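Local coordinates for putative uncharacterized protein PH0242 (Pyrococcus horikoshii, PDB 3VU1) that is probably an archaeal AglB-type oligosaccharyltransferase, represented by a strand-rich C-terminal globular domain that holds a calcium ion, at residues Arg60-Leu64 / Val77-Trp82; Asp71-Glu76 / Ser223-Phe228; Phe250-Ala254 / Ser284-Ile290; Leu341-Val347 / Phe475-Tyr481. All coordinates share one frame; numbering follows the deposited sequence.

Contact 1. Residues Arg60-Leu64 / Val77-Trp82; sequences RDHIL and VDFESW
Arg60 and Ile63 on helix 60-69 face Trp82 and Val77 in the loop that follows; the CA atoms of Ile63 and Val77 lie 7.0 Å apart, those of Arg60 and Trp82 10.0 Å. No hydrogen bond crosses, so side chains do all the joining. Arg60, with CG beside its backbone N (chi1 -74°) and the chain extended from CG to NE, runs lengthwise over one face of the Trp82 indole. Its guanidinium stacks on the five-membered ring, the planes only 9° apart and CZ 3.6 Å from the Trp82 ring centroid, a cation-pi contact. Closer to the helix, Arg60 CD sits over the six-membered ring, 3.8 Å from its centroid, in a CH-pi contact. A long side chain with an apolar stem and a flat charged end suits the length of the indole. Leu64 sends CD2 to the edge of the same ring, 3.9 Å from Trp82 CZ3, and also touches Phe79 CE2. Ile63 uses its CG2 branch, which meets both Val77 methyls and Trp82 CZ2. Val77 CG1 in turn lies over a face of Phe79, within the loop. The loop keeps its shape partly through Asp78 O, which accepts from both Ser81 N and Ser81 OG, the latter at 2.9 Å. Met417 of strand 412-431 packs on Ile63 and Trp82. Stacking flat leaves the guanidinium N-H bonds directed along the indole plane rather than into it, and the electron-rich ring may partly offset the like charge of nearby Arg470.

Contact 2. Residues Asp71-Glu76 / Ser223-Phe228; sequences DGNISE and SSYSEF. With CA (calcium ion), chain C.
Asp71 grips the turn at Ser223 and Ser224 with both carboxylate oxygens, each through its syn lone pair: OD2 takes the Ser223 hydroxyl, OG to OD2 2.7 Å, and OD1 takes the backbone N of Ser224 at 2.9 Å. With CG anti to the backbone N (chi1 -178°), the carboxylate reaches out to this turn. Beside it Gly72, lacking a side chain and with a positive phi of 69°, lets two rings close on its backbone. Its CA stands over the face of Phe228, 3.5 Å from the ring centroid, in a CH-pi contact, and also 3.5 Å from Tyr225 CD2. At the edge of the Phe228 ring comes Glu76, with OE2 3.6 Å from Phe228 CE1. That carboxylate binds the calcium ion through both oxygens, OE1 at 2.6 Å and OE2 at 2.5 Å; Ala285, His319 and Glu322 complete the site, and Gly287 N donates to Glu76 OE1. Farther out, Ser223 OG accepts from Tyr225 N, making an ST turn, while Gly72 O receives both Ser75 N and Ser75 OG on one face of its plane. Asp71 also has a salt bridge to Lys215 and a hydrogen bond from Thr210. So many donors would stabilise a buried, negatively charged aspartate, and the weakly positive rim of Phe228 probably suits the metal-bound carboxylate.

Contact 3. Residues Phe250-Ala254 / Ser284-Ile290; sequences FRPFA and SAFGRDI. With CA (calcium ion), chain C.
Three backbone hydrogen bonds join Pro252-Ala254 to Ser284-Phe286 as antiparallel neighbours: Phe286 N to Pro252 O at 2.8 Å, Ala254 N to Ser284 O at 3.0 Å, and the return bond from Ser284 N to Ala254 O. Phe253 and Ala285 form a non-hydrogen-bonded pair, so the carbonyl of Ala285 turns away from this partner strand, and its O binds the calcium ion at 2.3 Å. Among the apolar contacts, Phe253, CG anti to its carbonyl carbon (chi1 -48°), carries its ring over to 288-290. The turn packs along the rim of that ring: Ala285 CB comes to its edge, Ile290 CG1 lies 3.6 Å from Phe253 CD2, and the apolar stem of Arg288 touches Phe253 CZ through CG, while the charged end goes to Asp78. Phe250 and Phe286 meet obliquely, their planes at 83°, with Phe250 CE1 3.7 Å from Phe286 CD2. Gly287, at a positive phi of 87°, gives the chain its bend. These strands are the two central ones of a four-stranded antiparallel sheet. Helix 228-235 packs on the face carrying Ala254 and Ser284, whereas Phe253 lies against Leu341 and Gln343 of strand 336-356 and meets Tyr481 of strand 464-487 edge-to-face.

Contact 4. Residues Leu341-Val347 / Phe475-Tyr481; sequences LAQKGPV and FIVEKEY
Val347 and Val477 meet methyl to methyl, CG2 to CG2 at 3.6 Å, on the sheet face that also carries Leu341, Gln343, Lys479 and Tyr481. Along that face Leu341 CD2 lies 4.1 Å from Tyr481 CD1, and Gln343 CG rests 3.9 Å from Tyr481 CE1. The Tyr481 side chain leans along the neighbouring strand, its OH 3.8 Å from the CA of Gly345, where the missing side chain makes way for it. Lys479, CG anti to the backbone N (chi1 -165°) and extended beyond, lays its CE beside Val347 CG1. On the face of Ala342, Pro346, Glu478 and Glu480 the Lys344 and Ile476 side chains cross at about a right angle, CD to CG2 3.9 Å. Here strands 336-356 and 464-487 pair within an antiparallel sheet, these short segments running 142° apart. Leu341, Gln343 and Gly345 each exchange a pair of hydrogen bonds with Tyr481, Lys479 and Val477 respectively; Pro346, which has no N-H to give, falls in a non-hydrogen-bonded pair with Ile476. At the polar edge Lys479 NZ donates to Pro346 O at 3.0 Å, almost in line with the carbonyl, and has its salt bridge with Glu80. One water accepts from Gln343 NE2 and donates to Lys344 O and Tyr481 OH; the Gln343 amide is further fixed by Lys291 N and Asp289 O. Lys344 NZ and Glu478 OE1, 4.2 Å apart, are too far for a salt bridge, though their charges may still attract. Since Tyr481 OH accepts from that water, its own proton probably goes to Glu80, whose carboxylate thus draws together a lysine and a tyrosine.

In the fold
From the N terminus, contact 1 closes the short span from helix 60-69 to the loop before strand 86-90. Contact 2 starts inside that span, at 71-76, and reaches forward to 223-228, so the two cross. The span between contact 2's segments includes the large ten-stranded sheet. Contact 3 follows in series, bringing 250-254 to 284-290 where the two central strands of a four-stranded antiparallel sheet begin and end, and contact 4 then joins strands 336-356 and 464-487 over the 127 residues between its segments. The calcium ion is shared by contacts 2 and 3. The 77-82 loop reaches contacts 3 and 4, through Asp78 and Glu80 respectively, tying the loop after helix 60-69 to their sheets.

Contact 1. Residues Arg60-Leu64 / Val77-Trp82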
# COMPACT_ATOMS: atom_id res chain seq x y z
N ARG A 60 0.94 -1.78 -14.59
CA ARG A 60 0.89 -1.75 -13.13
C ARG A 60 2.10 -1.07 -12.47
O ARG A 60 2.00 -0.62 -11.33
CB ARG A 60 0.64 -3.15 -12.56
CG ARG A 60 -0.78 -3.63 -12.74
CD ARG A 60 -1.03 -4.96 -12.09
NE ARG A 60 -2.43 -5.35 -12.23
CZ ARG A 60 -3.00 -6.39 -11.62
NH1 ARG A 60 -2.28 -7.17 -10.83
NH2 ARG A 60 -4.30 -6.66 -11.79
N ASP A 61 3.22 -0.97 -13.19
CA ASP A 61 4.40 -0.25 -12.72
C ASP A 61 4.08 1.19 -12.33
O ASP A 61 4.58 1.69 -11.32
CB ASP A 61 5.49 -0.21 -13.81
CG ASP A 61 6.30 -1.53 -13.92
OD1 ASP A 61 5.94 -2.58 -13.32
OD2 ASP A 61 7.34 -1.48 -14.65
N HIS A 62 3.25 1.85 -13.13
CA HIS A 62 2.88 3.24 -12.88
C HIS A 62 2.07 3.34 -11.63
O HIS A 62 2.17 4.36 -10.90
CB HIS A 62 2.10 3.82 -14.04
CG HIS A 62 2.93 4.01 -15.27
ND1 HIS A 62 3.76 5.05 -15.42
CD2 HIS A 62 3.07 3.22 -16.42
CE1 HIS A 62 4.39 4.96 -16.61
NE2 HIS A 62 3.97 3.84 -17.22
N ILE A 63 1.27 2.31 -11.36
CA ILE A 63 0.45 2.32 -10.17
C ILE A 63 1.27 2.01 -8.90
O ILE A 63 1.17 2.72 -7.87
CB ILE A 63 -0.82 1.46 -10.35
CG1 ILE A 63 -1.56 1.90 -11.62
CG2 ILE A 63 -1.72 1.56 -9.13
CD1 ILE A 63 -1.78 3.40 -11.77
N LEU A 64 2.12 0.99 -8.98
CA LEU A 64 3.09 0.78 -7.91
C LEU A 64 3.89 2.07 -7.63
O LEU A 64 4.11 2.42 -6.46
CB LEU A 64 4.03 -0.40 -8.20
CG LEU A 64 3.41 -1.80 -8.12
CD1 LEU A 64 4.46 -2.89 -8.37
CD2 LEU A 64 2.71 -2.07 -6.81
N VAL A 77 -3.94 4.37 -4.06
CA VAL A 77 -4.21 3.49 -5.14
C VAL A 77 -5.13 2.33 -4.70
O VAL A 77 -5.09 1.89 -3.55
CB VAL A 77 -2.83 3.05 -5.64
CG1 VAL A 77 -2.80 1.57 -5.99
CG2 VAL A 77 -2.41 3.99 -6.75
N ASP A 78 -5.97 1.85 -5.61
CA ASP A 78 -6.93 0.82 -5.22
C ASP A 78 -6.36 -0.60 -5.34
O ASP A 78 -6.77 -1.42 -6.20
CB ASP A 78 -8.28 1.02 -5.93
CG ASP A 78 -9.30 -0.07 -5.57
OD1 ASP A 78 -9.29 -0.60 -4.45
OD2 ASP A 78 -10.13 -0.41 -6.43
N PHE A 79 -5.43 -0.91 -4.44
CA PHE A 79 -4.84 -2.26 -4.39
C PHE A 79 -5.85 -3.40 -4.18
O PHE A 79 -5.57 -4.56 -4.55
CB PHE A 79 -3.75 -2.37 -3.33
CG PHE A 79 -2.50 -1.61 -3.66
CD1 PHE A 79 -1.93 -0.76 -2.71
CD2 PHE A 79 -1.89 -1.75 -4.90
CE1 PHE A 79 -0.75 -0.07 -3.00
CE2 PHE A 79 -0.72 -1.07 -5.19
CZ PHE A 79 -0.16 -0.22 -4.24
N GLU A 80 -7.00 -3.08 -3.58
CA GLU A 80 -8.01 -4.10 -3.35
C GLU A 80 -8.47 -4.75 -4.67
O GLU A 80 -8.62 -5.96 -4.74
CB GLU A 80 -9.21 -3.58 -2.54
CG GLU A 80 -10.37 -4.57 -2.41
CD GLU A 80 -9.98 -5.89 -1.72
OE1 GLU A 80 -10.88 -6.75 -1.49
OE2 GLU A 80 -8.78 -6.06 -1.41
N SER A 81 -8.65 -3.94 -5.71
CA SER A 81 -9.08 -4.47 -6.99
C SER A 81 -8.10 -5.51 -7.53
O SER A 81 -8.48 -6.36 -8.30
CB SER A 81 -9.29 -3.36 -8.01
OG SER A 81 -8.05 -2.86 -8.40
N TRP A 82 -6.84 -5.45 -7.09
CA TRP A 82 -5.87 -6.50 -7.44
C TRP A 82 -5.88 -7.67 -6.51
O TRP A 82 -5.09 -8.58 -6.73
CB TRP A 82 -4.43 -5.99 -7.52
CG TRP A 82 -4.16 -4.82 -8.44
CD1 TRP A 82 -5.01 -4.25 -9.39
CD2 TRP A 82 -2.92 -4.04 -8.52
NE1 TRP A 82 -4.40 -3.19 -10.01
CE2 TRP A 82 -3.15 -3.01 -9.53
CE3 TRP A 82 -1.70 -4.09 -7.87
CZ2 TRP A 82 -2.16 -2.10 -9.88
CZ3 TRP A 82 -0.72 -3.16 -8.23
CH2 TRP A 82 -0.95 -2.19 -9.20

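Contact 2. Residues Asp71-Glu76 / Ser223-Phe228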
# COMPACT_ATOMS: atom_id res chain seq x y z
N ASP A 71 2.30 10.85 -1.68
CA ASP A 71 1.91 11.11 -0.32
C ASP A 71 0.47 11.54 -0.44
O ASP A 71 0.06 12.04 -1.49
CB ASP A 71 2.76 12.25 0.22
CG ASP A 71 2.46 12.58 1.68
OD1 ASP A 71 2.79 13.73 2.09
OD2 ASP A 71 1.89 11.70 2.39
N GLY A 72 -0.30 11.31 0.62
CA GLY A 72 -1.64 11.86 0.71
C GLY A 72 -2.63 11.26 -0.25
O GLY A 72 -2.53 10.10 -0.59
N ASN A 73 -3.58 12.08 -0.69
CA ASN A 73 -4.73 11.59 -1.44
C ASN A 73 -4.37 10.89 -2.72
O ASN A 73 -4.89 9.80 -2.98
CB ASN A 73 -5.72 12.71 -1.75
CG ASN A 73 -6.63 13.02 -0.59
OD1 ASN A 73 -6.87 12.18 0.27
ND2 ASN A 73 -7.14 14.23 -0.56
N ILE A 74 -3.50 11.52 -3.51
CA ILE A 74 -3.17 11.00 -4.81
C ILE A 74 -2.47 9.65 -4.74
O ILE A 74 -2.50 8.90 -5.73
CB ILE A 74 -2.34 11.98 -5.65
CG1 ILE A 74 -2.71 11.85 -7.13
CG2 ILE A 74 -0.84 11.79 -5.46
CD1 ILE A 74 -2.23 13.06 -7.90
N SER A 75 -1.86 9.33 -3.59
CA SER A 75 -1.10 8.09 -3.47
C SER A 75 -1.99 6.90 -3.13
O SER A 75 -1.52 5.76 -3.03
CB SER A 75 0.01 8.25 -2.46
OG SER A 75 -0.50 8.07 -1.15
N GLU A 76 -3.29 7.18 -2.97
CA GLU A 76 -4.24 6.16 -2.55
C GLU A 76 -4.74 5.33 -3.72
O GLU A 76 -5.81 5.50 -4.26
CB GLU A 76 -5.39 6.73 -1.73
CG GLU A 76 -5.02 7.02 -0.28
CD GLU A 76 -6.25 7.25 0.61
OE1 GLU A 76 -7.28 6.55 0.42
OE2 GLU A 76 -6.17 8.12 1.51
N SER A 223 4.22 13.22 6.73
CA SER A 223 3.36 13.45 5.61
C SER A 223 3.14 14.95 5.53
O SER A 223 3.10 15.63 6.54
CB SER A 223 2.05 12.72 5.84
OG SER A 223 1.20 12.83 4.74
N SER A 224 3.05 15.49 4.33
CA SER A 224 2.56 16.85 4.16
C SER A 224 1.09 16.98 4.60
O SER A 224 0.58 18.08 4.76
CB SER A 224 2.72 17.28 2.71
OG SER A 224 4.06 17.09 2.28
N TYR A 225 0.42 15.85 4.82
CA TYR A 225 -1.02 15.85 5.03
C TYR A 225 -1.32 15.37 6.43
O TYR A 225 -0.60 14.55 6.99
CB TYR A 225 -1.74 15.02 3.94
CG TYR A 225 -1.33 15.48 2.57
CD1 TYR A 225 -1.93 16.61 1.98
CD2 TYR A 225 -0.28 14.86 1.88
CE1 TYR A 225 -1.52 17.08 0.73
CE2 TYR A 225 0.15 15.32 0.63
CZ TYR A 225 -0.48 16.43 0.06
OH TYR A 225 -0.08 16.89 -1.18
N SER A 226 -2.37 15.93 7.02
CA SER A 226 -2.65 15.72 8.42
C SER A 226 -3.29 14.36 8.66
O SER A 226 -4.26 14.01 8.00
CB SER A 226 -3.55 16.84 8.90
OG SER A 226 -4.24 16.41 10.05
N GLU A 227 -2.73 13.60 9.60
CA GLU A 227 -3.23 12.25 9.92
C GLU A 227 -2.75 11.14 8.94
O GLU A 227 -2.88 9.95 9.24
CB GLU A 227 -4.77 12.26 9.98
CG GLU A 227 -5.37 13.12 11.08
CD GLU A 227 -5.62 12.33 12.33
OE1 GLU A 227 -6.68 11.65 12.38
OE2 GLU A 227 -4.78 12.36 13.26
N PHE A 228 -2.21 11.53 7.79
CA PHE A 228 -1.93 10.56 6.73
C PHE A 228 -0.92 9.44 7.06
O PHE A 228 -1.14 8.26 6.71
CB PHE A 228 -1.55 11.24 5.39
CG PHE A 228 -1.57 10.28 4.23
CD1 PHE A 228 -2.79 9.84 3.69
CD2 PHE A 228 -0.38 9.73 3.74
CE1 PHE A 228 -2.82 8.91 2.66
CE2 PHE A 228 -0.41 8.81 2.69
CZ PHE A 228 -1.63 8.41 2.16
CA CA C . -8.01 7.05 2.85

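Contact 3. Residues Phe250-Ala254 / Ser284-Ile290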
# COMPACT_ATOMS: atom_id res chain seq x y z
N PHE A 250 -1.56 -5.88 3.69
CA PHE A 250 -2.42 -4.80 3.26
C PHE A 250 -3.80 -5.03 3.83
O PHE A 250 -4.36 -6.12 3.68
CB PHE A 250 -2.48 -4.72 1.76
CG PHE A 250 -3.41 -3.67 1.22
CD1 PHE A 250 -3.16 -2.31 1.44
CD2 PHE A 250 -4.52 -4.03 0.44
CE1 PHE A 250 -4.00 -1.34 0.90
CE2 PHE A 250 -5.37 -3.07 -0.07
CZ PHE A 250 -5.11 -1.73 0.15
N ARG A 251 -4.31 -4.00 4.50
CA ARG A 251 -5.68 -3.98 4.98
C ARG A 251 -6.30 -2.74 4.43
O ARG A 251 -6.02 -1.63 4.90
CB ARG A 251 -5.70 -3.95 6.49
CG ARG A 251 -5.15 -5.20 7.13
CD ARG A 251 -4.86 -4.92 8.58
NE ARG A 251 -4.54 -6.14 9.30
CZ ARG A 251 -4.21 -6.18 10.59
NH1 ARG A 251 -4.17 -5.06 11.30
NH2 ARG A 251 -3.96 -7.34 11.16
N PRO A 252 -7.12 -2.91 3.39
CA PRO A 252 -7.73 -1.74 2.73
C PRO A 252 -8.64 -0.94 3.69
O PRO A 252 -8.69 0.30 3.60
CB PRO A 252 -8.52 -2.34 1.56
CG PRO A 252 -8.69 -3.80 1.89
CD PRO A 252 -7.55 -4.20 2.81
N PHE A 253 -9.31 -1.62 4.61
CA PHE A 253 -10.13 -0.93 5.63
C PHE A 253 -9.61 -1.20 7.04
O PHE A 253 -9.68 -2.31 7.55
CB PHE A 253 -11.61 -1.31 5.50
CG PHE A 253 -12.10 -1.21 4.10
CD1 PHE A 253 -12.37 -2.36 3.35
CD2 PHE A 253 -12.24 0.04 3.49
CE1 PHE A 253 -12.80 -2.27 2.03
CE2 PHE A 253 -12.64 0.14 2.16
CZ PHE A 253 -12.92 -1.02 1.43
N ALA A 254 -9.08 -0.17 7.67
CA ALA A 254 -8.41 -0.36 8.93
C ALA A 254 -8.79 0.72 9.96
O ALA A 254 -9.29 1.82 9.60
CB ALA A 254 -6.92 -0.37 8.73
N SER A 284 -9.39 4.25 8.61
CA SER A 284 -8.66 4.60 7.41
C SER A 284 -9.07 3.69 6.25
O SER A 284 -8.89 2.48 6.33
CB SER A 284 -7.17 4.52 7.67
OG SER A 284 -6.47 4.63 6.46
N ALA A 285 -9.69 4.25 5.22
CA ALA A 285 -10.04 3.48 4.02
C ALA A 285 -9.10 3.83 2.88
O ALA A 285 -9.01 5.00 2.44
CB ALA A 285 -11.49 3.72 3.61
N PHE A 286 -8.38 2.82 2.40
CA PHE A 286 -7.29 3.05 1.46
C PHE A 286 -7.58 2.71 -0.02
O PHE A 286 -7.55 1.54 -0.44
CB PHE A 286 -6.01 2.33 1.92
CG PHE A 286 -4.79 2.79 1.18
CD1 PHE A 286 -4.05 3.88 1.65
CD2 PHE A 286 -4.42 2.19 -0.03
CE1 PHE A 286 -2.94 4.32 0.95
CE2 PHE A 286 -3.32 2.64 -0.73
CZ PHE A 286 -2.58 3.70 -0.24
N GLY A 287 -7.82 3.73 -0.83
CA GLY A 287 -8.02 3.50 -2.25
C GLY A 287 -9.43 3.17 -2.71
O GLY A 287 -9.75 3.41 -3.87
N ARG A 288 -10.25 2.58 -1.86
CA ARG A 288 -11.67 2.38 -2.20
C ARG A 288 -12.64 2.75 -1.08
O ARG A 288 -12.32 2.65 0.11
CB ARG A 288 -11.94 0.97 -2.75
CG ARG A 288 -11.83 -0.14 -1.75
CD ARG A 288 -12.37 -1.47 -2.27
NE ARG A 288 -11.87 -1.73 -3.62
CZ ARG A 288 -12.43 -2.56 -4.50
NH1 ARG A 288 -13.52 -3.26 -4.20
NH2 ARG A 288 -11.88 -2.69 -5.70
N ASP A 289 -13.84 3.17 -1.47
CA ASP A 289 -14.88 3.52 -0.50
C ASP A 289 -15.39 2.34 0.32
O ASP A 289 -15.35 1.18 -0.13
CB ASP A 289 -16.07 4.17 -1.21
CG ASP A 289 -15.69 5.49 -1.87
OD1 ASP A 289 -14.81 6.23 -1.38
OD2 ASP A 289 -16.30 5.78 -2.90
N ILE A 290 -15.88 2.63 1.53
CA ILE A 290 -16.76 1.69 2.25
C ILE A 290 -18.18 1.87 1.70
O ILE A 290 -18.64 3.01 1.59
CB ILE A 290 -16.72 1.98 3.77
CG1 ILE A 290 -15.29 1.80 4.28
CG2 ILE A 290 -17.66 1.05 4.51
CD1 ILE A 290 -14.97 2.55 5.54
CA CA C . -8.01 7.05 2.85

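Contact 4. Residues Leu341-Val347 / Phe475-Tyr481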
# COMPACT_ATOMS: atom_id res chain seq x y z
N LEU A 341 -14.60 -5.44 8.91
CA LEU A 341 -15.52 -4.77 8.02
C LEU A 341 -15.92 -5.78 6.95
O LEU A 341 -15.07 -6.36 6.30
CB LEU A 341 -14.88 -3.52 7.40
CG LEU A 341 -15.84 -2.64 6.56
CD1 LEU A 341 -15.51 -1.18 6.74
CD2 LEU A 341 -15.88 -2.99 5.06
N ALA A 342 -17.22 -6.03 6.80
CA ALA A 342 -17.67 -6.87 5.69
C ALA A 342 -18.43 -6.02 4.66
O ALA A 342 -19.29 -5.21 5.02
CB ALA A 342 -18.47 -8.07 6.15
N GLN A 343 -18.04 -6.19 3.39
CA GLN A 343 -18.66 -5.55 2.25
C GLN A 343 -18.31 -6.34 0.96
O GLN A 343 -17.64 -7.39 0.99
CB GLN A 343 -18.29 -4.06 2.17
CG GLN A 343 -16.93 -3.76 1.57
CD GLN A 343 -16.69 -2.29 1.37
OE1 GLN A 343 -17.21 -1.48 2.11
NE2 GLN A 343 -15.89 -1.94 0.37
N LYS A 344 -18.82 -5.87 -0.17
CA LYS A 344 -18.57 -6.50 -1.44
C LYS A 344 -17.13 -6.32 -1.91
O LYS A 344 -16.59 -5.21 -1.87
CB LYS A 344 -19.52 -5.91 -2.48
CG LYS A 344 -20.97 -6.28 -2.31
CD LYS A 344 -21.18 -7.78 -2.46
CE LYS A 344 -22.65 -8.15 -2.54
NZ LYS A 344 -22.91 -9.27 -1.59
N GLY A 345 -16.51 -7.40 -2.39
CA GLY A 345 -15.19 -7.26 -2.97
C GLY A 345 -14.68 -8.53 -3.61
O GLY A 345 -15.33 -9.55 -3.54
N PRO A 346 -13.49 -8.45 -4.23
CA PRO A 346 -13.00 -9.55 -5.05
C PRO A 346 -12.26 -10.60 -4.26
O PRO A 346 -11.51 -10.25 -3.33
CB PRO A 346 -12.04 -8.86 -6.01
CG PRO A 346 -11.60 -7.62 -5.32
CD PRO A 346 -12.73 -7.20 -4.43
N VAL A 347 -12.47 -11.86 -4.64
CA VAL A 347 -11.71 -13.00 -4.13
C VAL A 347 -11.43 -13.92 -5.30
O VAL A 347 -12.02 -13.77 -6.37
CB VAL A 347 -12.46 -13.85 -3.05
CG1 VAL A 347 -12.50 -13.15 -1.69
CG2 VAL A 347 -13.86 -14.23 -3.50
N PHE A 475 -14.60 -12.27 -9.25
CA PHE A 475 -15.62 -12.86 -8.40
C PHE A 475 -15.91 -11.94 -7.24
O PHE A 475 -15.03 -11.68 -6.44
CB PHE A 475 -15.15 -14.21 -7.88
CG PHE A 475 -15.05 -15.25 -8.95
CD1 PHE A 475 -13.92 -15.33 -9.77
CD2 PHE A 475 -16.10 -16.15 -9.16
CE1 PHE A 475 -13.82 -16.31 -10.77
CE2 PHE A 475 -16.02 -17.12 -10.17
CZ PHE A 475 -14.87 -17.20 -10.97
N ILE A 476 -17.15 -11.44 -7.17
CA ILE A 476 -17.57 -10.53 -6.09
C ILE A 476 -18.37 -11.26 -5.01
O ILE A 476 -19.32 -11.96 -5.31
CB ILE A 476 -18.39 -9.33 -6.61
CG1 ILE A 476 -17.59 -8.54 -7.64
CG2 ILE A 476 -18.82 -8.42 -5.46
CD1 ILE A 476 -16.21 -8.16 -7.19
N VAL A 477 -17.96 -11.10 -3.75
CA VAL A 477 -18.60 -11.74 -2.61
C VAL A 477 -18.70 -10.73 -1.48
O VAL A 477 -18.08 -9.65 -1.56
CB VAL A 477 -17.77 -12.93 -2.11
CG1 VAL A 477 -17.62 -13.98 -3.20
CG2 VAL A 477 -16.39 -12.47 -1.64
N GLU A 478 -19.49 -11.04 -0.44
CA GLU A 478 -19.38 -10.34 0.85
C GLU A 478 -18.08 -10.82 1.43
O GLU A 478 -17.92 -12.01 1.71
CB GLU A 478 -20.50 -10.66 1.84
CG GLU A 478 -21.67 -9.69 1.81
CD GLU A 478 -21.43 -8.36 2.53
OE1 GLU A 478 -21.49 -7.30 1.85
OE2 GLU A 478 -21.23 -8.34 3.76
N LYS A 479 -17.14 -9.90 1.56
CA LYS A 479 -15.79 -10.25 1.96
C LYS A 479 -15.56 -9.66 3.35
O LYS A 479 -16.09 -8.58 3.66
CB LYS A 479 -14.81 -9.67 0.93
CG LYS A 479 -13.40 -10.22 0.98
CD LYS A 479 -12.49 -9.48 0.02
CE LYS A 479 -11.10 -10.09 0.05
NZ LYS A 479 -10.15 -9.37 -0.84
N GLU A 480 -14.80 -10.39 4.17
CA GLU A 480 -14.37 -9.91 5.48
C GLU A 480 -13.00 -9.24 5.42
O GLU A 480 -12.07 -9.78 4.86
CB GLU A 480 -14.28 -11.06 6.45
CG GLU A 480 -15.61 -11.71 6.76
CD GLU A 480 -15.40 -13.11 7.30
OE1 GLU A 480 -14.63 -13.87 6.66
OE2 GLU A 480 -15.98 -13.45 8.37
N TYR A 481 -12.88 -8.07 6.02
CA TYR A 481 -11.64 -7.34 6.08
C TYR A 481 -11.22 -7.20 7.53
O TYR A 481 -12.06 -6.95 8.40
CB TYR A 481 -11.84 -5.98 5.49
CG TYR A 481 -12.18 -6.02 4.00
CD1 TYR A 481 -13.51 -5.95 3.54
CD2 TYR A 481 -11.15 -6.11 3.05
CE1 TYR A 481 -13.79 -5.97 2.18
CE2 TYR A 481 -11.42 -6.15 1.70
CZ TYR A 481 -12.73 -6.07 1.26
OH TYR A 481 -12.96 -6.11 -0.09
O HOH W 1 -14.24 -3.91 -1.14
O HOH W 2 -11.78 -12.65 -8.64